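PDB 5DQV: uncharacterized protein from Bacillus subtilis, which acts as a metal-dependent nucleotide pyrophosphohydrolase of the HD-domain superfamily. Local coordinates for residues A[10-15]-A[53-58]; A[17-22]-A[83-88]; A[96-101]-A[120-125]; A[131-136]-A[140-145]; A[153-158]-A[201-206]. All coordinates share one frame; numbering follows the deposited sequence.

Contacts 1, 2 and 3 adjoin one another, and contact 4 lies on the opposite side of the chain's centre from each of them. Contacts 1 and 2 share helix 8-24 and meet where Glu58 OE2 lies 2.9 Å from Arg17 NH2; contacts 1 and 3 have centres about 13 Å apart and meet through Asp53, Arg98 and Glu122. The centre of contact 4 is about 24 Å from that of contact 3, although both use helix 121-132. It is next to the metal site, with the side chain of Arg142 about 5 Å from the bound nickel ion. Contact 5, with its centre about 18 Å from that of contact 4, joins it in touching the second subunit of the dimer.

Contact 1: A[10-15]-A[53-58]; sequences LKQADQ and DLFIVE
Gln12 and Phe55 meet between helices 8-24 and 54-63, their side chains crossing at about a right angle. The glutamine leaves its helix with CG beside the backbone N (chi1 -64°) and then runs fully extended, which carries the amide to the far end of the ring: Gln12 OE1 stops 3.3 Å from Phe55 CZ. It approaches obliquely, the amide and ring planes being turned 40° apart. Lower down the same chain, Gln12 CB comes within 4.1 Å of Phe55 CZ. Because Phe55 has its CG trans to the backbone N, beside the carbonyl carbon, the ring is swung out toward helix 8-24, and its edge faces the backbone N of Ala13. Gln12 and Phe55 both also touch Ile91, in the loop before helix 93-106.

The two helices run almost exactly parallel in these segments, with axes 10.9 Å apart, a parallel pairing of helix 8-24 with helix 54-63 within this all-helical, HD-type fold. Its closest backbone approach is at Ala13, whose small side chain lets Glu58 come up against it. Glu58 is extended from CA to the carboxylate, and the methyl lies over the carboxylate face: Ala13 CB is 3.9 Å from both Glu58 OE1 and Glu58 OE2. Glu58 OE2 also forms a salt bridge with Arg17, one turn further along helix 8-24. At the start of helix 54-63, Asp53 is the N-cap, its OD1 accepting from Ile56 N at 3.0 Å from above the carboxylate plane.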
# COMPACT_ATOMS: atom_id res chain seq x y z
N LEU A 10 15.58 27.21 -17.79
CA LEU A 10 15.56 26.91 -16.36
C LEU A 10 14.40 27.65 -15.69
O LEU A 10 13.67 27.10 -14.85
CB LEU A 10 16.88 27.33 -15.70
CG LEU A 10 17.45 26.39 -14.64
CD1 LEU A 10 16.38 26.02 -13.59
CD2 LEU A 10 18.07 25.13 -15.29
N LYS A 11 14.21 28.90 -16.09
CA LYS A 11 13.21 29.75 -15.50
C LYS A 11 11.82 29.28 -15.93
O LYS A 11 10.88 29.21 -15.12
CB LYS A 11 13.47 31.24 -15.89
CG LYS A 11 12.23 32.11 -15.91
N GLN A 12 11.68 28.92 -17.20
CA GLN A 12 10.38 28.42 -17.69
C GLN A 12 9.99 27.09 -16.99
O GLN A 12 8.84 26.91 -16.57
CB GLN A 12 10.43 28.28 -19.22
CG GLN A 12 10.63 29.64 -19.99
CD GLN A 12 10.70 29.44 -21.49
OE1 GLN A 12 10.92 28.33 -21.95
NE2 GLN A 12 10.55 30.51 -22.25
N ALA A 13 10.96 26.17 -16.81
CA ALA A 13 10.66 24.93 -16.11
C ALA A 13 10.23 25.23 -14.65
O ALA A 13 9.30 24.64 -14.14
CB ALA A 13 11.87 23.95 -16.16
N ASP A 14 10.92 26.17 -13.98
CA ASP A 14 10.55 26.52 -12.61
C ASP A 14 9.13 27.13 -12.59
O ASP A 14 8.35 26.92 -11.66
CB ASP A 14 11.55 27.49 -11.97
CG ASP A 14 12.80 26.80 -11.42
OD1 ASP A 14 12.77 25.62 -10.99
OD2 ASP A 14 13.83 27.47 -11.40
N GLN A 15 8.81 27.91 -13.62
CA GLN A 15 7.47 28.47 -13.75
C GLN A 15 6.40 27.43 -13.89
O GLN A 15 5.37 27.45 -13.21
CB GLN A 15 7.41 29.41 -14.96
CG GLN A 15 6.13 30.20 -15.05
CD GLN A 15 6.32 31.69 -14.76
OE1 GLN A 15 7.21 32.31 -15.31
NE2 GLN A 15 5.49 32.24 -13.93
N ASP A 53 15.45 15.61 -26.29
CA ASP A 53 15.36 17.04 -25.95
C ASP A 53 14.91 17.20 -24.51
O ASP A 53 13.75 16.92 -24.19
CB ASP A 53 14.36 17.73 -26.84
CG ASP A 53 14.31 19.26 -26.61
OD1 ASP A 53 14.12 19.81 -25.48
OD2 ASP A 53 14.43 19.92 -27.61
N LEU A 54 15.80 17.66 -23.64
CA LEU A 54 15.52 17.65 -22.17
C LEU A 54 14.42 18.65 -21.75
O LEU A 54 13.65 18.40 -20.79
CB LEU A 54 16.79 17.91 -21.36
CG LEU A 54 17.91 16.89 -21.46
CD1 LEU A 54 19.07 17.17 -20.46
CD2 LEU A 54 17.38 15.42 -21.30
N PHE A 55 14.35 19.78 -22.45
CA PHE A 55 13.34 20.75 -22.10
C PHE A 55 11.96 20.21 -22.42
O PHE A 55 11.02 20.35 -21.62
CB PHE A 55 13.58 22.10 -22.81
CG PHE A 55 12.57 23.15 -22.44
CD1 PHE A 55 12.51 23.63 -21.15
CD2 PHE A 55 11.69 23.64 -23.39
CE1 PHE A 55 11.60 24.57 -20.79
CE2 PHE A 55 10.77 24.58 -23.06
CZ PHE A 55 10.73 25.07 -21.73
N ILE A 56 11.83 19.54 -23.57
CA ILE A 56 10.53 19.00 -23.94
C ILE A 56 10.19 17.86 -22.99
O ILE A 56 9.05 17.72 -22.55
CB ILE A 56 10.47 18.53 -25.43
CG1 ILE A 56 10.66 19.70 -26.42
CG2 ILE A 56 9.19 17.80 -25.71
CD1 ILE A 56 9.64 20.88 -26.22
N VAL A 57 11.18 17.04 -22.67
CA VAL A 57 10.93 15.91 -21.78
C VAL A 57 10.44 16.40 -20.42
O VAL A 57 9.43 15.90 -19.89
CB VAL A 57 12.18 15.06 -21.60
CG1 VAL A 57 12.02 14.17 -20.34
CG2 VAL A 57 12.46 14.21 -22.86
N GLU A 58 11.14 17.40 -19.87
CA GLU A 58 10.76 17.88 -18.53
C GLU A 58 9.38 18.54 -18.52
O GLU A 58 8.60 18.31 -17.60
CB GLU A 58 11.79 18.83 -17.99
CG GLU A 58 11.60 19.14 -16.56
CD GLU A 58 12.66 20.04 -16.02
OE1 GLU A 58 13.59 20.47 -16.77
OE2 GLU A 58 12.52 20.38 -14.84

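Contact 2: A[17-22]-A[83-88]; sequences RTWVQS and YNQLVT
One face of the Trp19 indole is roofed by the side chain of Gln85. Gln85 CG stands 3.6 Å from the centroid of the six-membered ring, a CH-pi contact almost straight over its centre, while CB lies above the outer rim near CZ2 and CH2. The chain then bends at CG (chi2 88°), so that it follows the indole toward its five-membered ring, where Gln85 NE2 is 3.4 Å from Trp19 CD1. The amide is tilted 39° from the ring plane. NE2 and the indole NE1 are both donors and make no hydrogen bond; CB and CG rest on the aromatic surface, and the tilted amide brings its NE2 over the same face near CD1 and NE1. Leu86 joins from an oblique direction, its CD2 4.3 Å from Trp19 CZ3. A serine in place of Trp19 would probably leave the Gln85 chain without a surface to rest on, free to turn, and open a gap beside Leu86.

The indole packs between helix 8-24 and helix 79-88. It also packs on Val63 at the end of helix 54-63 and on Leu66 and Leu77 of the following loop, while Leu86 reaches Thr59 of helix 54-63 and Val99 of helix 93-106.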
# COMPACT_ATOMS: atom_id res chain seq x y z
N ARG A 17 6.71 24.29 -13.04
CA ARG A 17 6.67 23.53 -11.80
C ARG A 17 5.72 24.14 -10.77
O ARG A 17 4.97 23.43 -10.11
CB ARG A 17 8.06 23.40 -11.15
CG ARG A 17 8.91 22.33 -11.66
CD ARG A 17 10.30 22.29 -11.02
NE ARG A 17 11.01 21.30 -11.79
CZ ARG A 17 10.93 19.97 -11.60
NH1 ARG A 17 10.25 19.45 -10.59
NH2 ARG A 17 11.58 19.15 -12.40
N THR A 18 5.80 25.46 -10.60
CA THR A 18 5.01 26.12 -9.54
C THR A 18 3.52 26.07 -9.96
O THR A 18 2.65 25.87 -9.15
CB THR A 18 5.46 27.58 -9.36
OG1 THR A 18 6.85 27.63 -9.04
CG2 THR A 18 4.61 28.33 -8.29
N TRP A 19 3.26 26.29 -11.25
CA TRP A 19 1.90 26.21 -11.81
C TRP A 19 1.26 24.85 -11.55
O TRP A 19 0.16 24.76 -11.00
CB TRP A 19 1.88 26.60 -13.30
CG TRP A 19 0.66 26.25 -14.04
CD1 TRP A 19 -0.62 26.55 -13.69
CD2 TRP A 19 0.59 25.50 -15.26
NE1 TRP A 19 -1.52 26.05 -14.66
CE2 TRP A 19 -0.79 25.39 -15.61
CE3 TRP A 19 1.56 24.90 -16.09
CZ2 TRP A 19 -1.21 24.73 -16.75
CZ3 TRP A 19 1.14 24.25 -17.20
CH2 TRP A 19 -0.25 24.17 -17.54
N VAL A 20 1.94 23.79 -11.96
CA VAL A 20 1.43 22.44 -11.85
C VAL A 20 1.16 22.09 -10.39
O VAL A 20 0.10 21.53 -10.06
CB VAL A 20 2.41 21.43 -12.49
CG1 VAL A 20 2.08 20.00 -12.09
CG2 VAL A 20 2.45 21.62 -14.03
N GLN A 21 2.13 22.42 -9.53
CA GLN A 21 1.96 22.22 -8.10
C GLN A 21 0.74 22.99 -7.59
O GLN A 21 -0.03 22.45 -6.80
CB GLN A 21 3.24 22.53 -7.32
CG GLN A 21 3.16 22.14 -5.86
CD GLN A 21 4.49 22.34 -5.09
OE1 GLN A 21 5.46 22.88 -5.63
NE2 GLN A 21 4.54 21.87 -3.86
N SER A 22 0.53 24.23 -8.07
CA SER A 22 -0.63 25.01 -7.66
C SER A 22 -1.95 24.44 -8.18
O SER A 22 -2.94 24.49 -7.47
CB SER A 22 -0.47 26.46 -8.14
OG SER A 22 -1.57 27.29 -7.75
N TYR A 83 -2.13 24.22 -23.21
CA TYR A 83 -1.48 24.91 -24.31
C TYR A 83 -1.32 26.44 -24.04
O TYR A 83 -0.23 26.98 -24.14
CB TYR A 83 -2.26 24.68 -25.63
CG TYR A 83 -1.65 25.43 -26.79
CD1 TYR A 83 -0.61 24.89 -27.54
CD2 TYR A 83 -2.09 26.72 -27.13
CE1 TYR A 83 -0.05 25.57 -28.61
CE2 TYR A 83 -1.51 27.43 -28.19
CZ TYR A 83 -0.50 26.83 -28.90
OH TYR A 83 0.07 27.50 -29.93
N ASN A 84 -2.42 27.08 -23.64
CA ASN A 84 -2.45 28.55 -23.44
C ASN A 84 -1.51 29.00 -22.33
O ASN A 84 -0.85 30.05 -22.46
CB ASN A 84 -3.88 29.01 -23.19
CG ASN A 84 -4.77 28.95 -24.44
OD1 ASN A 84 -4.27 28.81 -25.54
ND2 ASN A 84 -6.09 29.13 -24.26
N GLN A 85 -1.41 28.20 -21.27
CA GLN A 85 -0.57 28.57 -20.14
C GLN A 85 0.86 28.43 -20.52
O GLN A 85 1.71 29.28 -20.18
CB GLN A 85 -0.91 27.70 -18.93
CG GLN A 85 -0.38 28.18 -17.59
CD GLN A 85 -1.33 29.15 -16.87
OE1 GLN A 85 -2.19 29.76 -17.50
NE2 GLN A 85 -1.13 29.33 -15.56
N LEU A 86 1.19 27.33 -21.20
CA LEU A 86 2.57 27.17 -21.71
C LEU A 86 3.01 28.35 -22.57
O LEU A 86 4.13 28.88 -22.41
CB LEU A 86 2.75 25.85 -22.50
CG LEU A 86 2.58 24.57 -21.69
CD1 LEU A 86 2.57 23.34 -22.65
CD2 LEU A 86 3.70 24.51 -20.62
N VAL A 87 2.16 28.75 -23.51
CA VAL A 87 2.48 29.84 -24.42
C VAL A 87 2.62 31.18 -23.66
O VAL A 87 3.50 31.98 -23.93
CB VAL A 87 1.42 29.93 -25.58
CG1 VAL A 87 1.49 31.25 -26.36
CG2 VAL A 87 1.62 28.73 -26.52
N THR A 88 1.72 31.42 -22.72
CA THR A 88 1.77 32.63 -21.92
C THR A 88 3.06 32.66 -21.15
O THR A 88 3.72 33.70 -21.01
CB THR A 88 0.60 32.65 -20.94
OG1 THR A 88 -0.62 32.66 -21.69
CG2 THR A 88 0.68 33.86 -19.99

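Contact 3: A[96-101]-A[120-125]; sequences ADRVIH and SIEGKV
Arg98 and Glu122 meet with their flat groups almost perpendicular, the guanidinium and carboxylate planes 86° apart. Glu122 OE1 lies in the guanidinium plane, at its edge, and receives a weak hydrogen bond from Arg98 NH2 at 3.1 Å with an N-H...O angle of 150°, part of a salt bridge. A water in the same plane completes the link, accepting from Arg98 NE at 3.0 Å and donating to Glu122 OE1 at 2.6 Å. Arg98 has two conformers, so this weak bond is less certain.

Both chains are bent: the arginine turns at its CG-CD bond (chi3 75°), the glutamate at chi2. Their pairing bridges helices 93-106 and 121-132 of the HD domain, the second of which carries the nickel ligand Asp130 near its other end. Ser120 caps that helix at its N terminus, OG accepting from Gly123 N at 3.1 Å.

The stronger tie of Glu122 is through OE2 to the backbone N of Asp53, while Arg98 NH1 makes a long, weak ion pair with the Asp53 carboxylate. Replacing Glu122 by an alanine removes the carboxylate, which is likely to leave the Asp53 amide without its acceptor and Arg98 less firmly placed.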
# COMPACT_ATOMS: atom_id res chain seq x y z
N ALA A 96 5.52 24.07 -27.64
CA ALA A 96 4.23 23.85 -27.04
C ALA A 96 3.39 22.79 -27.81
O ALA A 96 2.78 21.90 -27.22
CB ALA A 96 3.49 25.21 -26.91
N ASP A 97 3.43 22.84 -29.14
CA ASP A 97 2.75 21.84 -29.96
C ASP A 97 3.32 20.42 -29.68
O ASP A 97 2.54 19.43 -29.59
CB ASP A 97 2.93 22.17 -31.47
CG ASP A 97 1.97 23.21 -31.98
OD1 ASP A 97 1.07 23.60 -31.23
OD2 ASP A 97 2.12 23.64 -33.15
N ARG A 98 4.66 20.31 -29.56
CA ARG A 98 5.33 19.03 -29.31
C ARG A 98 4.85 18.46 -27.98
O ARG A 98 4.60 17.27 -27.87
CB ARG A 98 6.87 19.19 -29.27
CG ARG A 98 7.58 19.35 -30.60
CD ARG A 98 9.09 19.66 -30.45
NE ARG A 98 9.89 18.49 -30.05
CZ ARG A 98 11.20 18.52 -29.79
NH1 ARG A 98 11.90 19.65 -29.90
NH2 ARG A 98 11.83 17.40 -29.44
N VAL A 99 4.77 19.33 -26.97
CA VAL A 99 4.36 18.92 -25.65
C VAL A 99 2.90 18.42 -25.70
O VAL A 99 2.60 17.32 -25.22
CB VAL A 99 4.52 20.03 -24.63
CG1 VAL A 99 3.73 19.69 -23.35
CG2 VAL A 99 6.04 20.20 -24.35
N ILE A 100 2.04 19.15 -26.42
CA ILE A 100 0.63 18.75 -26.54
C ILE A 100 0.51 17.40 -27.26
O ILE A 100 -0.26 16.52 -26.80
CB ILE A 100 -0.20 19.91 -27.18
CG1 ILE A 100 -0.28 21.11 -26.23
CG2 ILE A 100 -1.63 19.47 -27.71
CD1 ILE A 100 -0.78 20.81 -24.78
N HIS A 101 1.27 17.20 -28.33
CA HIS A 101 1.23 15.96 -29.07
C HIS A 101 1.62 14.77 -28.18
O HIS A 101 1.05 13.69 -28.31
CB HIS A 101 2.11 16.01 -30.33
CG HIS A 101 1.52 16.80 -31.47
ND1 HIS A 101 0.29 16.52 -32.03
CD2 HIS A 101 2.04 17.82 -32.20
CE1 HIS A 101 0.06 17.35 -33.03
NE2 HIS A 101 1.10 18.16 -33.15
N SER A 120 6.36 10.16 -29.98
CA SER A 120 7.67 10.72 -30.30
C SER A 120 8.79 10.23 -29.39
O SER A 120 8.55 9.66 -28.32
CB SER A 120 7.60 12.26 -30.20
OG SER A 120 7.42 12.70 -28.84
N ILE A 121 10.04 10.46 -29.78
CA ILE A 121 11.16 10.12 -28.89
C ILE A 121 11.00 10.64 -27.42
O ILE A 121 11.18 9.91 -26.41
CB ILE A 121 12.46 10.70 -29.43
CG1 ILE A 121 12.68 10.39 -30.95
CG2 ILE A 121 13.66 10.26 -28.57
CD1 ILE A 121 12.71 8.88 -31.23
N GLU A 122 10.71 11.92 -27.28
CA GLU A 122 10.49 12.48 -25.94
C GLU A 122 9.27 11.88 -25.27
O GLU A 122 9.25 11.69 -24.05
CB GLU A 122 10.31 13.99 -26.02
CG GLU A 122 11.59 14.74 -26.37
CD GLU A 122 12.07 14.55 -27.82
OE1 GLU A 122 11.24 14.40 -28.75
OE2 GLU A 122 13.30 14.57 -28.01
N GLY A 123 8.23 11.63 -26.05
CA GLY A 123 7.05 11.00 -25.49
C GLY A 123 7.35 9.61 -24.92
O GLY A 123 6.86 9.24 -23.87
N LYS A 124 8.21 8.86 -25.61
CA LYS A 124 8.61 7.53 -25.14
C LYS A 124 9.40 7.62 -23.85
O LYS A 124 9.22 6.79 -22.96
CB LYS A 124 9.40 6.81 -26.22
CG LYS A 124 8.54 6.31 -27.35
CD LYS A 124 9.36 5.83 -28.50
CE LYS A 124 8.45 5.15 -29.58
NZ LYS A 124 9.33 4.73 -30.69
N VAL A 125 10.24 8.66 -23.72
CA VAL A 125 10.96 8.87 -22.48
C VAL A 125 9.99 9.15 -21.30
O VAL A 125 10.12 8.57 -20.25
CB VAL A 125 12.04 9.98 -22.63
CG1 VAL A 125 12.62 10.42 -21.28
CG2 VAL A 125 13.18 9.52 -23.59
O HOH W 1 9.14 15.68 -29.50

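Contact 4: A[131-136]-A[140-145]; sequences RLDAIG and IARAFM
Gly136 O accepts from Ile140 N at 3.0 Å, a bond of the first turn of helix 136-150, which follows a type I turn from Leu132 to Ile135. Gly136 itself has a positive phi, which favours glycine. The side chain of Ile140 folds back over the same carbonyl, with CG1 3.4 Å from Gly136 O.

Helix 136-150 is linked back to the turn by Arg142, whose NH1 lies near two oxygens of Asp133, the backbone O and OD2. To the backbone Asp133 O it makes a straight but weak hydrogen bond, 3.3 Å long with an N-H...O angle of 174°. Asp133 OD2 takes a different position, 3.2 Å from Arg142 NH1 but over a face of the guanidinium, so that the salt bridge rests on charge alone, with no N-H directed at the oxygen. The carboxylate and guanidinium planes are 27° apart. A bend at chi3 (73°) brings the arginine tip round to the turn, where NH1 also lies 4.0 Å from Ala134 CB.

The stronger partners of the Asp133 carboxylate belong to helix 33-50: OD2 is hydrogen-bonded to His35 ND1 and OD1 is salt-bridged to Arg38 NE. His35 binds the nickel ion together with His64, Asp65 and Asp130, so Asp133 is in the second shell and probably helps to orient this ligand. The Arg142 side chain, about 5 Å from the nickel ion, probably adds positive charge beside the H...HD...D site characteristic of HD-domain phosphohydrolases.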
# COMPACT_ATOMS: atom_id res chain seq x y z
N ARG A 131 5.77 4.88 -16.27
CA ARG A 131 5.64 3.46 -15.96
C ARG A 131 6.62 2.95 -14.91
O ARG A 131 6.28 2.14 -14.07
CB ARG A 131 5.65 2.60 -17.25
CG ARG A 131 4.44 2.88 -18.06
CD ARG A 131 4.36 2.04 -19.25
NE ARG A 131 3.22 2.44 -20.05
CZ ARG A 131 2.64 1.68 -20.97
NH1 ARG A 131 3.05 0.44 -21.17
NH2 ARG A 131 1.62 2.17 -21.66
N LEU A 132 7.83 3.46 -14.93
CA LEU A 132 8.80 3.12 -13.90
C LEU A 132 8.25 3.47 -12.50
O LEU A 132 8.46 2.71 -11.52
CB LEU A 132 10.13 3.83 -14.17
CG LEU A 132 11.02 3.28 -15.29
CD1 LEU A 132 12.22 4.15 -15.57
CD2 LEU A 132 11.48 1.83 -14.95
N ASP A 133 7.50 4.58 -12.40
CA ASP A 133 6.98 5.01 -11.10
C ASP A 133 5.85 4.07 -10.61
O ASP A 133 5.44 4.15 -9.48
CB ASP A 133 6.49 6.48 -11.18
CG ASP A 133 6.23 7.09 -9.83
OD1 ASP A 133 7.19 7.23 -9.06
OD2 ASP A 133 5.07 7.52 -9.54
N ALA A 134 5.38 3.17 -11.47
CA ALA A 134 4.28 2.27 -11.16
C ALA A 134 4.80 0.86 -10.77
O ALA A 134 4.01 -0.03 -10.49
CB ALA A 134 3.30 2.15 -12.38
N ILE A 135 6.12 0.69 -10.77
CA ILE A 135 6.74 -0.58 -10.40
C ILE A 135 7.82 -0.34 -9.33
O ILE A 135 8.09 0.81 -8.96
CB ILE A 135 7.31 -1.37 -11.62
CG1 ILE A 135 8.40 -0.61 -12.38
CG2 ILE A 135 6.17 -1.77 -12.60
CD1 ILE A 135 9.04 -1.43 -13.52
N GLY A 136 8.38 -1.41 -8.80
CA GLY A 136 9.46 -1.34 -7.82
C GLY A 136 8.84 -1.03 -6.48
O GLY A 136 7.66 -1.16 -6.33
N ILE A 140 4.78 -0.58 -5.63
CA ILE A 140 4.11 -1.37 -4.61
C ILE A 140 3.29 -0.47 -3.71
O ILE A 140 2.09 -0.70 -3.46
CB ILE A 140 5.15 -2.19 -3.78
CG1 ILE A 140 5.67 -3.38 -4.61
CG2 ILE A 140 4.55 -2.75 -2.49
CD1 ILE A 140 7.02 -3.85 -4.13
N ALA A 141 3.94 0.61 -3.26
CA ALA A 141 3.26 1.57 -2.36
C ALA A 141 2.06 2.16 -3.05
O ALA A 141 0.96 2.27 -2.46
CB ALA A 141 4.21 2.65 -1.93
N ARG A 142 2.24 2.50 -4.31
CA ARG A 142 1.16 3.15 -5.03
C ARG A 142 -0.02 2.21 -5.24
O ARG A 142 -1.17 2.63 -5.13
CB ARG A 142 1.67 3.73 -6.34
CG ARG A 142 2.55 4.93 -6.17
CD ARG A 142 3.04 5.42 -7.52
NE ARG A 142 1.93 6.05 -8.23
CZ ARG A 142 1.77 6.12 -9.55
NH1 ARG A 142 2.65 5.61 -10.41
NH2 ARG A 142 0.69 6.73 -10.01
N ALA A 143 0.27 0.94 -5.50
CA ALA A 143 -0.80 -0.05 -5.75
C ALA A 143 -1.66 -0.21 -4.51
O ALA A 143 -2.90 -0.24 -4.58
CB ALA A 143 -0.20 -1.39 -6.12
N PHE A 144 -1.01 -0.32 -3.35
CA PHE A 144 -1.73 -0.50 -2.11
C PHE A 144 -2.46 0.77 -1.69
O PHE A 144 -3.59 0.71 -1.18
CB PHE A 144 -0.82 -1.06 -1.04
CG PHE A 144 -0.43 -2.50 -1.28
CD1 PHE A 144 -1.40 -3.50 -1.34
CD2 PHE A 144 0.87 -2.85 -1.46
CE1 PHE A 144 -1.05 -4.83 -1.63
CE2 PHE A 144 1.23 -4.21 -1.71
CZ PHE A 144 0.28 -5.17 -1.77
N MET A 145 -1.85 1.94 -1.91
CA MET A 145 -2.56 3.22 -1.67
C MET A 145 -3.87 3.34 -2.50
O MET A 145 -4.93 3.66 -1.98
CB MET A 145 -1.63 4.39 -2.00
CG MET A 145 -2.26 5.84 -1.96
SD MET A 145 -1.05 7.05 -2.65
CE MET A 145 0.50 6.26 -2.07

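Contact 5: A[153-158]-A[201-206]; sequences GLYGDD and KDIPGI
Tyr155 packs its ring against two isoleucines that approach from the same side and stand at the two ends of a type II turn, Ile206 over the face near CG and Ile203 at the outer end. The CG1 of Ile206 is 4.0 Å from the ring centroid and 24° off the normal, a CH-pi contact displaced toward the rim, where Ile206 CG1 comes within 3.7 Å of Tyr155 CG. With CG1 trans to the backbone N (chi1 -167°) and the chain extended beyond it, Ile206 carries CD1 past the CG-CD2 edge of the ring, 3.8 Å from Tyr155 CD2. Ile203 comes from the opposite direction to the tyrosine and meets the ring obliquely, with CD1 3.6 Å from Tyr155 CE2 and CG2 4.0 Å from Tyr155 OH.

The tyrosine gets there by an unfavoured torsion, CG sitting between the backbone N and the carbonyl carbon (chi1 52°). On the other side of the contact the turn is closed by Ile206 N donating to Ile203 O at 3.0 Å. Gly156, next to the tyrosine, and Gly205, third in the turn, both adopt positive phi angles at which a CB would press on the preceding carbonyl.

The hydroxyl finds its polar partner across the dimer interface, in a hydrogen bond with Arg38 NH1 of the second subunit, whose Leu34 also packs against Tyr155. Within the chain, the contact ties the loop between helices 136-150 and 161-169 to the end of helix 179-202. Tyr162 of helix 161-169 touches both Tyr155 and Ile206, and Ile206 leans back on Leu199 of helix 179-202.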
# COMPACT_ATOMS: atom_id res chain seq x y z
N GLY A 153 -9.55 -4.77 -1.87
CA GLY A 153 -8.79 -5.61 -0.97
C GLY A 153 -7.30 -5.74 -1.31
O GLY A 153 -6.85 -5.43 -2.42
N LEU A 154 -6.54 -6.18 -0.31
CA LEU A 154 -5.13 -6.56 -0.52
C LEU A 154 -4.96 -7.66 -1.58
O LEU A 154 -4.03 -7.65 -2.43
CB LEU A 154 -4.62 -7.09 0.81
CG LEU A 154 -3.22 -6.76 1.22
CD1 LEU A 154 -3.14 -6.70 2.81
CD2 LEU A 154 -2.27 -7.74 0.56
N TYR A 155 -5.81 -8.65 -1.46
CA TYR A 155 -5.86 -9.78 -2.39
C TYR A 155 -7.26 -10.35 -2.26
O TYR A 155 -8.07 -9.85 -1.47
CB TYR A 155 -4.84 -10.86 -2.03
CG TYR A 155 -4.94 -11.30 -0.57
CD1 TYR A 155 -5.80 -12.30 -0.18
CD2 TYR A 155 -4.18 -10.66 0.41
CE1 TYR A 155 -5.88 -12.69 1.18
CE2 TYR A 155 -4.24 -11.03 1.74
CZ TYR A 155 -5.10 -12.00 2.13
OH TYR A 155 -5.12 -12.31 3.46
N GLY A 156 -7.54 -11.39 -3.04
CA GLY A 156 -8.77 -12.17 -2.86
C GLY A 156 -9.84 -12.01 -3.95
O GLY A 156 -10.84 -12.70 -3.91
N ASP A 157 -9.65 -11.06 -4.86
CA ASP A 157 -10.55 -10.87 -6.02
C ASP A 157 -9.83 -10.08 -7.08
O ASP A 157 -8.71 -9.58 -6.85
CB ASP A 157 -11.91 -10.21 -5.65
CG ASP A 157 -11.79 -8.81 -5.00
OD1 ASP A 157 -11.12 -7.88 -5.51
OD2 ASP A 157 -12.46 -8.62 -3.97
N ASP A 158 -10.49 -9.92 -8.23
CA ASP A 158 -9.89 -9.31 -9.42
C ASP A 158 -9.76 -7.80 -9.34
O ASP A 158 -9.12 -7.24 -10.18
CB ASP A 158 -10.67 -9.69 -10.70
CG ASP A 158 -10.25 -11.07 -11.23
OD1 ASP A 158 -9.10 -11.18 -11.76
OD2 ASP A 158 -11.05 -12.02 -11.09
N LYS A 201 4.88 -16.24 0.79
CA LYS A 201 5.47 -16.95 1.93
C LYS A 201 4.68 -16.68 3.19
O LYS A 201 4.29 -17.62 3.90
CB LYS A 201 6.92 -16.51 2.09
CG LYS A 201 7.75 -17.20 3.11
CD LYS A 201 9.17 -16.70 2.94
N ASP A 202 4.37 -15.42 3.42
CA ASP A 202 3.70 -14.98 4.66
C ASP A 202 2.21 -15.26 4.70
O ASP A 202 1.61 -15.34 5.79
CB ASP A 202 3.93 -13.51 4.84
CG ASP A 202 5.37 -13.21 5.20
OD1 ASP A 202 6.14 -14.17 5.46
OD2 ASP A 202 5.70 -12.02 5.23
N ILE A 203 1.62 -15.39 3.52
CA ILE A 203 0.20 -15.71 3.38
C ILE A 203 0.03 -16.97 2.55
O ILE A 203 -0.22 -16.90 1.33
CB ILE A 203 -0.60 -14.54 2.75
CG1 ILE A 203 -0.38 -13.25 3.56
CG2 ILE A 203 -2.11 -14.86 2.76
CD1 ILE A 203 -0.98 -12.00 2.91
N PRO A 204 0.16 -18.15 3.19
CA PRO A 204 -0.06 -19.38 2.45
C PRO A 204 -1.43 -19.36 1.76
O PRO A 204 -2.39 -18.90 2.34
CB PRO A 204 -0.01 -20.46 3.52
CG PRO A 204 0.79 -19.86 4.65
CD PRO A 204 0.55 -18.38 4.60
N GLY A 205 -1.50 -19.79 0.51
CA GLY A 205 -2.78 -19.80 -0.17
C GLY A 205 -3.23 -18.45 -0.72
O GLY A 205 -4.32 -18.36 -1.26
N ILE A 206 -2.40 -17.41 -0.63
CA ILE A 206 -2.75 -16.09 -1.17
C ILE A 206 -3.21 -16.12 -2.65
O ILE A 206 -4.14 -15.40 -3.01
CB ILE A 206 -1.63 -15.03 -0.99
CG1 ILE A 206 -2.17 -13.61 -1.26
CG2 ILE A 206 -0.40 -15.32 -1.92
CD1 ILE A 206 -1.14 -12.45 -1.01